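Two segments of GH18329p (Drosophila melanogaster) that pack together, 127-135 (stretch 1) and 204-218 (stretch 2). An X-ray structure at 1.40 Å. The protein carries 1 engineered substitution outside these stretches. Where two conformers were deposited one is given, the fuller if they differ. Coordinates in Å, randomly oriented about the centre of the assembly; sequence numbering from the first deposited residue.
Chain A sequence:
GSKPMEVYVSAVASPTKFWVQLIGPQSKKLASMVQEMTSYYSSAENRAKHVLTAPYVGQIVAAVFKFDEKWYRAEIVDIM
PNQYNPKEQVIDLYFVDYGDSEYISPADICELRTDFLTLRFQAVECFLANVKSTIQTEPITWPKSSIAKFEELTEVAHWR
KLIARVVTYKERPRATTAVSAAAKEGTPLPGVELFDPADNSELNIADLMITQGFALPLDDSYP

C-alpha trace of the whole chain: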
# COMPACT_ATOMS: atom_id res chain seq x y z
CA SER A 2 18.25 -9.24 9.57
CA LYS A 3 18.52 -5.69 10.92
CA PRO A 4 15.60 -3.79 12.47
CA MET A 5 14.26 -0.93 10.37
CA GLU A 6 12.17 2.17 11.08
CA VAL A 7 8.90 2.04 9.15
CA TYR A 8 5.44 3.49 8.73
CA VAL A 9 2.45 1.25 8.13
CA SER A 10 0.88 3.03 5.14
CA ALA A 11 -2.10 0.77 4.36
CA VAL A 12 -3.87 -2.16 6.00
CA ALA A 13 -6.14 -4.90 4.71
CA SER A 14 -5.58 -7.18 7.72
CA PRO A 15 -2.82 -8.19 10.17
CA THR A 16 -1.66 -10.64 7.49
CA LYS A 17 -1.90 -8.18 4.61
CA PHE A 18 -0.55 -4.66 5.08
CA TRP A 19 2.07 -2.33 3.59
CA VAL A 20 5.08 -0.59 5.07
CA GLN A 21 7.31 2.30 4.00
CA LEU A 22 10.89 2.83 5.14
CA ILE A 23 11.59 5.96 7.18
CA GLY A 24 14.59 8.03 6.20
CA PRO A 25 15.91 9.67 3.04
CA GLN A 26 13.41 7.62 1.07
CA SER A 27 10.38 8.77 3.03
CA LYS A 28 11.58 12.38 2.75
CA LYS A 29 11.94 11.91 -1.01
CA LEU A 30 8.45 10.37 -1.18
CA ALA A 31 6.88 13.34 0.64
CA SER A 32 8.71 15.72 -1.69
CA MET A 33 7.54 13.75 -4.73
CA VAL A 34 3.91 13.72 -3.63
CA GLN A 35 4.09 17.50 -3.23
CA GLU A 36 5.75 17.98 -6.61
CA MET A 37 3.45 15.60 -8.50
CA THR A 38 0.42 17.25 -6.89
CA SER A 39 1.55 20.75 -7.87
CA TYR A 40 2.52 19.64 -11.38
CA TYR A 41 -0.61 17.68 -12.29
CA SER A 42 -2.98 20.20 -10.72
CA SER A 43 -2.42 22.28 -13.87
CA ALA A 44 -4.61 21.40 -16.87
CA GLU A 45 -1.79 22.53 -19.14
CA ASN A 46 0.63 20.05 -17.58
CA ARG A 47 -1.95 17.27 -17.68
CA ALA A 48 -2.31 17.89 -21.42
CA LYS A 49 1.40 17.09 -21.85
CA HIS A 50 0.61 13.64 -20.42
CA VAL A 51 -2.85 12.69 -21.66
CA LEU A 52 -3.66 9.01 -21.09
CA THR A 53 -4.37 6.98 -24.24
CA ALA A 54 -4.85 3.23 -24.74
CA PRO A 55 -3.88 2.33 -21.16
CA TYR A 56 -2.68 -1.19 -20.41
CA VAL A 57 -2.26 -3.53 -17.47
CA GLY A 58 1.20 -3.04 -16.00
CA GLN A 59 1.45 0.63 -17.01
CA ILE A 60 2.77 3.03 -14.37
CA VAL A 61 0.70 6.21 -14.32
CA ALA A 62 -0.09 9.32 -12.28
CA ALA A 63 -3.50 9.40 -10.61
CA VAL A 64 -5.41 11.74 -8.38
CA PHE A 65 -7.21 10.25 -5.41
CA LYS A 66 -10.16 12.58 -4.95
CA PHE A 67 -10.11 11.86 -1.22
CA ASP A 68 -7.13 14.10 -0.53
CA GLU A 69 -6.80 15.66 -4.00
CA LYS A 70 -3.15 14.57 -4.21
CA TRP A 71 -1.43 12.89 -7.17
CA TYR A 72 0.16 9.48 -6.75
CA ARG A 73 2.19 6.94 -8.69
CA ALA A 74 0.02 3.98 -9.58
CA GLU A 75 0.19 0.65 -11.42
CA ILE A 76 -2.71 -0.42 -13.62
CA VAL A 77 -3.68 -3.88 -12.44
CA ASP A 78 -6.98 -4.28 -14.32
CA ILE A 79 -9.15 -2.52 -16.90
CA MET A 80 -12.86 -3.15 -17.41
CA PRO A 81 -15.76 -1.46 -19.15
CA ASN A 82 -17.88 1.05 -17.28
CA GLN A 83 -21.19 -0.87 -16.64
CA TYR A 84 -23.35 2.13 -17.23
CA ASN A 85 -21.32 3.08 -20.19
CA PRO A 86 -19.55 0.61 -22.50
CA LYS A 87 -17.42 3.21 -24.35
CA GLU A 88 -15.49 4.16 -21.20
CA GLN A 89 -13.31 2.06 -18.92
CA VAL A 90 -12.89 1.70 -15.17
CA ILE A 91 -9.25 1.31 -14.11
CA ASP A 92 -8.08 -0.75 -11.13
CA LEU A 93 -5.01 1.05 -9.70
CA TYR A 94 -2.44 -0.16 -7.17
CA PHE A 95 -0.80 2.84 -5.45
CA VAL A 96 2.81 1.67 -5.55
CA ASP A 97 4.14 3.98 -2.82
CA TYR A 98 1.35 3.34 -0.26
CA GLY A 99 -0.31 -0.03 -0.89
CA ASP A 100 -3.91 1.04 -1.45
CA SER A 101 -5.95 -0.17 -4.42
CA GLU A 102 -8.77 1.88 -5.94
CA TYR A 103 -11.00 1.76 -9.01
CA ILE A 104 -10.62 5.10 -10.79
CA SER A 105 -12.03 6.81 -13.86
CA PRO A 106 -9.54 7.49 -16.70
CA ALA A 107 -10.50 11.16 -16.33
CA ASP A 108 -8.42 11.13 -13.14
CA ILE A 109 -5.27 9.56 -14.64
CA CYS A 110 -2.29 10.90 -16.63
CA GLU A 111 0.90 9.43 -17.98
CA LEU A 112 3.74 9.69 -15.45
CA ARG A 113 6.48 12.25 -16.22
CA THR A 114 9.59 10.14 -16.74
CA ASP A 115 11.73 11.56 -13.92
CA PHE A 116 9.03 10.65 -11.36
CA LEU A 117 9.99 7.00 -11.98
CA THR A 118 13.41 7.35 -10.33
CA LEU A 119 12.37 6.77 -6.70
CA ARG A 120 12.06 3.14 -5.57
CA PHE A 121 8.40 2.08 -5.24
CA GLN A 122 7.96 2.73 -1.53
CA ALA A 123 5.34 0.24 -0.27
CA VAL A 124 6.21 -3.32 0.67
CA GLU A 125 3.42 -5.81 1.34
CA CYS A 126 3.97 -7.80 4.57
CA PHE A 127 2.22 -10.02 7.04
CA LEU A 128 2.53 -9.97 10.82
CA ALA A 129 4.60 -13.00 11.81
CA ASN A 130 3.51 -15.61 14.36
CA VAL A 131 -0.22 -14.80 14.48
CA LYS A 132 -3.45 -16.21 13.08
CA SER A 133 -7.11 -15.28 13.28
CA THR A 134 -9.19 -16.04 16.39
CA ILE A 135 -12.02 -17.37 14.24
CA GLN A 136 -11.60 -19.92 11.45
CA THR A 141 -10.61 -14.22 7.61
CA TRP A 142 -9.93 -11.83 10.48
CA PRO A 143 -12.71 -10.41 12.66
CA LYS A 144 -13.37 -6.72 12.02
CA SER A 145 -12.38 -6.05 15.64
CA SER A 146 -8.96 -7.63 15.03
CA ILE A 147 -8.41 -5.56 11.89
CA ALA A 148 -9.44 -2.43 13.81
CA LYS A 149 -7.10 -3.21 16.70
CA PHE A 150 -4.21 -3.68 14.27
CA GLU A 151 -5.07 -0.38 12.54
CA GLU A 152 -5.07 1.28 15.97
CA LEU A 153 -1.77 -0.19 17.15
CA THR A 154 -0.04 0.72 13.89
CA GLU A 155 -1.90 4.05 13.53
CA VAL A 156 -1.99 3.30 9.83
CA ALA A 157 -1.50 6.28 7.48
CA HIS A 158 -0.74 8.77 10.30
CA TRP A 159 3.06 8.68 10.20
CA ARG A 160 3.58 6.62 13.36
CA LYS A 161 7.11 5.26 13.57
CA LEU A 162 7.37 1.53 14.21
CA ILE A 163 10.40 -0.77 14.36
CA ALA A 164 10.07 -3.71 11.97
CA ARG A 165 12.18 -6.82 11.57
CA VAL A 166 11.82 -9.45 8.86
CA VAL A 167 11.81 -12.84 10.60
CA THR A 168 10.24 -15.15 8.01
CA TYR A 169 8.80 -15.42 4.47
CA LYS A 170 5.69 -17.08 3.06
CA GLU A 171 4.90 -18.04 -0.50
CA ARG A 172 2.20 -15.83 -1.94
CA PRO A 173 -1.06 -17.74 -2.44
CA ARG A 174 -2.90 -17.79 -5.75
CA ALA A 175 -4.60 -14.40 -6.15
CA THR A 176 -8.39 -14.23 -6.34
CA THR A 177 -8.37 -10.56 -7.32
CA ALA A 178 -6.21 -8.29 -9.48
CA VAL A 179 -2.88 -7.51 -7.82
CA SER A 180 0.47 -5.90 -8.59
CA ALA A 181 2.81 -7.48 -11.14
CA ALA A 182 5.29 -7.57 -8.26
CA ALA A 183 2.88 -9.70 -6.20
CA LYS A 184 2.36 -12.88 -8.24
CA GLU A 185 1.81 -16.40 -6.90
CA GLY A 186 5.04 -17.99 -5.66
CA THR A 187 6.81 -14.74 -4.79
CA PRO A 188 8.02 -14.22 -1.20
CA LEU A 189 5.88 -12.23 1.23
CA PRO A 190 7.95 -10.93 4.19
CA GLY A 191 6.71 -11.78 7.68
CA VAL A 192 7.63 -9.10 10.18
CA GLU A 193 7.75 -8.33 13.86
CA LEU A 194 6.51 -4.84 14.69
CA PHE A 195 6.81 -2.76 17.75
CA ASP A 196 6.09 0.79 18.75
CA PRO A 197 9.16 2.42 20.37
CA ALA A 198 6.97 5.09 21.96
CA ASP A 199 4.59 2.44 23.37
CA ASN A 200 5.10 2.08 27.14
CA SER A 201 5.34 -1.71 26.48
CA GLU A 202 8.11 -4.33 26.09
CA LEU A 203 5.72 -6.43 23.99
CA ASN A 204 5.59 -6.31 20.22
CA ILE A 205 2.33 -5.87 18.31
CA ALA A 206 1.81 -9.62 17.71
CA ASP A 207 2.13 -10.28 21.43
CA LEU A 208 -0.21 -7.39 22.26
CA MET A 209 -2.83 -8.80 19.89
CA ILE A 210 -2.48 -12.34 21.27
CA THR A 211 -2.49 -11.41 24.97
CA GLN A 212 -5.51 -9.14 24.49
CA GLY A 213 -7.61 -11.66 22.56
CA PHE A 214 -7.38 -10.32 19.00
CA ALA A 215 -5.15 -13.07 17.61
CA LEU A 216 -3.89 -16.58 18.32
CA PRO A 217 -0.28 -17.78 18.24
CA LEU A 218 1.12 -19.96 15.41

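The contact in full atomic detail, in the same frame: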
# COMPACT_ATOMS: atom_id res chain seq x y z
N PHE A 127 3.15 -9.50 6.04
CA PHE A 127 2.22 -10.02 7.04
C PHE A 127 2.86 -9.96 8.42
O PHE A 127 4.09 -9.87 8.54
CB PHE A 127 1.77 -11.46 6.68
CG PHE A 127 2.84 -12.53 6.81
CD1 PHE A 127 3.75 -12.75 5.79
CD2 PHE A 127 2.88 -13.35 7.93
CE1 PHE A 127 4.71 -13.75 5.89
CE2 PHE A 127 3.84 -14.34 8.03
CZ PHE A 127 4.75 -14.54 7.01
N LEU A 128 2.03 -9.96 9.45
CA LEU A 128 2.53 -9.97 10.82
C LEU A 128 2.88 -11.40 11.19
O LEU A 128 2.02 -12.27 11.17
CB LEU A 128 1.49 -9.41 11.80
CG LEU A 128 1.97 -9.10 13.22
CD1 LEU A 128 2.98 -7.96 13.18
CD2 LEU A 128 0.78 -8.77 14.12
N ALA A 129 4.15 -11.65 11.49
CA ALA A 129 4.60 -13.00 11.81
C ALA A 129 4.00 -13.54 13.10
O ALA A 129 3.68 -12.79 14.02
CB ALA A 129 6.11 -13.04 11.88
N ASN A 130 3.83 -14.86 13.14
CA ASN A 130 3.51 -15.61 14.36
C ASN A 130 2.11 -15.37 14.93
O ASN A 130 1.87 -15.59 16.12
CB ASN A 130 4.56 -15.33 15.44
CG ASN A 130 5.97 -15.68 14.98
OD1 ASN A 130 6.20 -16.76 14.43
ND2 ASN A 130 6.91 -14.77 15.19
N VAL A 131 1.18 -14.92 14.08
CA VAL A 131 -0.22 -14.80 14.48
C VAL A 131 -1.17 -15.44 13.47
O VAL A 131 -0.86 -15.59 12.28
CB VAL A 131 -0.66 -13.32 14.66
CG1 VAL A 131 0.20 -12.62 15.69
CG2 VAL A 131 -0.64 -12.58 13.32
N LYS A 132 -2.35 -15.80 13.95
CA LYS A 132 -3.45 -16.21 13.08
C LYS A 132 -4.76 -15.72 13.67
O LYS A 132 -4.81 -15.30 14.83
CB LYS A 132 -3.47 -17.73 12.88
CG LYS A 132 -3.78 -18.51 14.14
CD LYS A 132 -3.80 -19.99 13.85
CE LYS A 132 -4.24 -20.76 15.09
NZ LYS A 132 -4.28 -22.23 14.83
N SER A 133 -5.81 -15.77 12.87
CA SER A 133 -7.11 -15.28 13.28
C SER A 133 -7.70 -16.08 14.45
O SER A 133 -7.42 -17.27 14.60
CB SER A 133 -8.08 -15.32 12.10
OG SER A 133 -9.36 -14.87 12.48
N THR A 134 -8.49 -15.40 15.27
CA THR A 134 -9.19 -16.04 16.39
C THR A 134 -10.36 -16.89 15.94
O THR A 134 -10.79 -17.80 16.65
CB THR A 134 -9.72 -14.99 17.38
OG1 THR A 134 -10.50 -14.02 16.67
CG2 THR A 134 -8.59 -14.30 18.12
N ILE A 135 -10.90 -16.59 14.76
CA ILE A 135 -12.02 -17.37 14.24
C ILE A 135 -11.67 -17.95 12.86
O ILE A 135 -11.21 -17.24 11.97
CB ILE A 135 -13.33 -16.54 14.15
CG1 ILE A 135 -13.17 -15.33 13.22
CG2 ILE A 135 -13.75 -16.08 15.54
CD1 ILE A 135 -14.42 -14.49 13.08
N ASN A 204 5.80 -6.73 21.59
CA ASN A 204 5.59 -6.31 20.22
C ASN A 204 4.10 -6.43 19.86
O ASN A 204 3.30 -6.90 20.67
CB ASN A 204 6.48 -7.09 19.25
CG ASN A 204 6.19 -8.58 19.23
OD1 ASN A 204 5.03 -9.00 19.26
ND2 ASN A 204 7.24 -9.38 19.16
N ILE A 205 3.73 -6.00 18.66
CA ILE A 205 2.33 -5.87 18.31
C ILE A 205 1.64 -7.25 18.22
O ILE A 205 0.49 -7.39 18.63
CB ILE A 205 2.17 -5.05 17.01
CG1 ILE A 205 2.43 -3.57 17.34
CG2 ILE A 205 0.78 -5.22 16.40
CD1 ILE A 205 2.30 -2.62 16.16
N ALA A 206 2.34 -8.26 17.71
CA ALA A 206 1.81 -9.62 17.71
C ALA A 206 1.46 -10.08 19.12
O ALA A 206 0.39 -10.65 19.36
CB ALA A 206 2.81 -10.58 17.08
N ASP A 207 2.36 -9.83 20.07
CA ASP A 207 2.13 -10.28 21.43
C ASP A 207 1.02 -9.47 22.10
O ASP A 207 0.26 -10.02 22.91
CB ASP A 207 3.42 -10.23 22.24
CG ASP A 207 4.37 -11.36 21.88
OD1 ASP A 207 3.89 -12.39 21.35
OD2 ASP A 207 5.59 -11.23 22.10
N LEU A 208 0.92 -8.19 21.78
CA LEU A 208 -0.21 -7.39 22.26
C LEU A 208 -1.54 -7.94 21.73
O LEU A 208 -2.50 -8.07 22.49
CB LEU A 208 -0.04 -5.93 21.87
CG LEU A 208 1.04 -5.16 22.62
CD1 LEU A 208 1.26 -3.80 21.99
CD2 LEU A 208 0.66 -5.01 24.09
N MET A 209 -1.59 -8.28 20.45
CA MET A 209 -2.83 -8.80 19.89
C MET A 209 -3.20 -10.15 20.49
O MET A 209 -4.37 -10.39 20.79
CB MET A 209 -2.74 -8.89 18.38
CG MET A 209 -2.65 -7.52 17.71
SD MET A 209 -2.84 -7.60 15.93
CE MET A 209 -4.54 -8.17 15.76
N ILE A 210 -2.22 -11.03 20.70
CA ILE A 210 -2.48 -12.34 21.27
C ILE A 210 -2.92 -12.22 22.73
O ILE A 210 -3.94 -12.79 23.12
CB ILE A 210 -1.23 -13.25 21.18
CG1 ILE A 210 -0.95 -13.59 19.72
CG2 ILE A 210 -1.46 -14.54 21.97
CD1 ILE A 210 0.41 -14.25 19.48
N THR A 211 -2.18 -11.47 23.54
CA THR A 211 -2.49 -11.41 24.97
C THR A 211 -3.80 -10.68 25.25
O THR A 211 -4.37 -10.84 26.32
CB THR A 211 -1.38 -10.72 25.78
OG1 THR A 211 -1.11 -9.41 25.25
CG2 THR A 211 -0.10 -11.54 25.77
N GLN A 212 -4.27 -9.88 24.29
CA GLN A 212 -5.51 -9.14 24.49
C GLN A 212 -6.70 -9.72 23.71
O GLN A 212 -7.77 -9.12 23.65
CB GLN A 212 -5.29 -7.67 24.13
CG GLN A 212 -4.28 -7.00 25.07
CD GLN A 212 -4.00 -5.55 24.75
OE1 GLN A 212 -4.80 -4.87 24.11
NE2 GLN A 212 -2.86 -5.06 25.22
N GLY A 213 -6.51 -10.90 23.12
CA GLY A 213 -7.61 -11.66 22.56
C GLY A 213 -7.99 -11.37 21.12
O GLY A 213 -9.07 -11.77 20.67
N PHE A 214 -7.11 -10.69 20.39
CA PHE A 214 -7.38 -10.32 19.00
C PHE A 214 -6.70 -11.24 17.98
O PHE A 214 -6.95 -11.14 16.77
CB PHE A 214 -6.94 -8.88 18.74
CG PHE A 214 -7.70 -7.87 19.54
CD1 PHE A 214 -8.95 -7.44 19.12
CD2 PHE A 214 -7.16 -7.36 20.70
CE1 PHE A 214 -9.64 -6.50 19.86
CE2 PHE A 214 -7.87 -6.42 21.45
CZ PHE A 214 -9.10 -6.00 21.02
N ALA A 215 -5.83 -12.11 18.47
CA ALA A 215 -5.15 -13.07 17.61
C ALA A 215 -4.77 -14.30 18.41
O ALA A 215 -4.79 -14.27 19.64
CB ALA A 215 -3.90 -12.44 16.98
N LEU A 216 -4.43 -15.38 17.70
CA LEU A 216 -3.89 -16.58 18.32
C LEU A 216 -2.45 -16.80 17.87
O LEU A 216 -2.07 -16.37 16.78
CB LEU A 216 -4.75 -17.80 17.97
CG LEU A 216 -6.21 -17.77 18.41
CD1 LEU A 216 -6.97 -18.94 17.81
CD2 LEU A 216 -6.31 -17.80 19.93
N PRO A 217 -1.64 -17.46 18.69
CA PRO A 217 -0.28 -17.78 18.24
C PRO A 217 -0.28 -18.86 17.15
O PRO A 217 -1.30 -19.52 16.94
CB PRO A 217 0.41 -18.29 19.51
CG PRO A 217 -0.70 -18.77 20.38
CD PRO A 217 -1.88 -17.89 20.08
N LEU A 218 0.88 -19.01 16.50
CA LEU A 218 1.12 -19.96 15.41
C LEU A 218 0.42 -19.51 14.13
O LEU A 218 1.04 -18.87 13.26
CB LEU A 218 0.68 -21.39 15.77
CG LEU A 218 0.96 -21.99 17.16
CD1 LEU A 218 0.81 -23.51 17.12
CD2 LEU A 218 2.33 -21.61 17.70

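Two segments far apart in sequence can be joined by very little backbone pairing, provided that side chains extend the contact, and GH18329p offers a compact example. L216, K132 and T134 cover the most surface here. K132 and L216 face each other as an antiparallel hydrogen-bonded pair, and the bonds are reciprocal: K132 N donates to L216 O at 2.9 Å, and L216 N donates to K132 O, also at 2.9 Å and almost perfectly straight. Such a pair sends both side chains to the same face of the sheet, so the aliphatic part of the lysine lies along the leucine, with K132 CG 4.0 Å from L216 CB. The extended lysine chain continues past this point, bringing K132 CE to 3.7 Å from P217 O. L216 O is used twice, since V131 CA also approaches it at 3.3 Å in a CA-H...O contact.

T134 adds a different kind of packing. Its methyl rests against backbone, T134 CG2 lying 3.5 Å from A215 N and 3.6 Å from G213 O, while T134 CA sits 3.9 Å from L216 CD1. Beyond the pairing, the helix supplies an apolar floor: V131 CG1 meets A206 CB at 3.6 Å, and L128 CD2 reaches the same A206 CB at 4.0 Å.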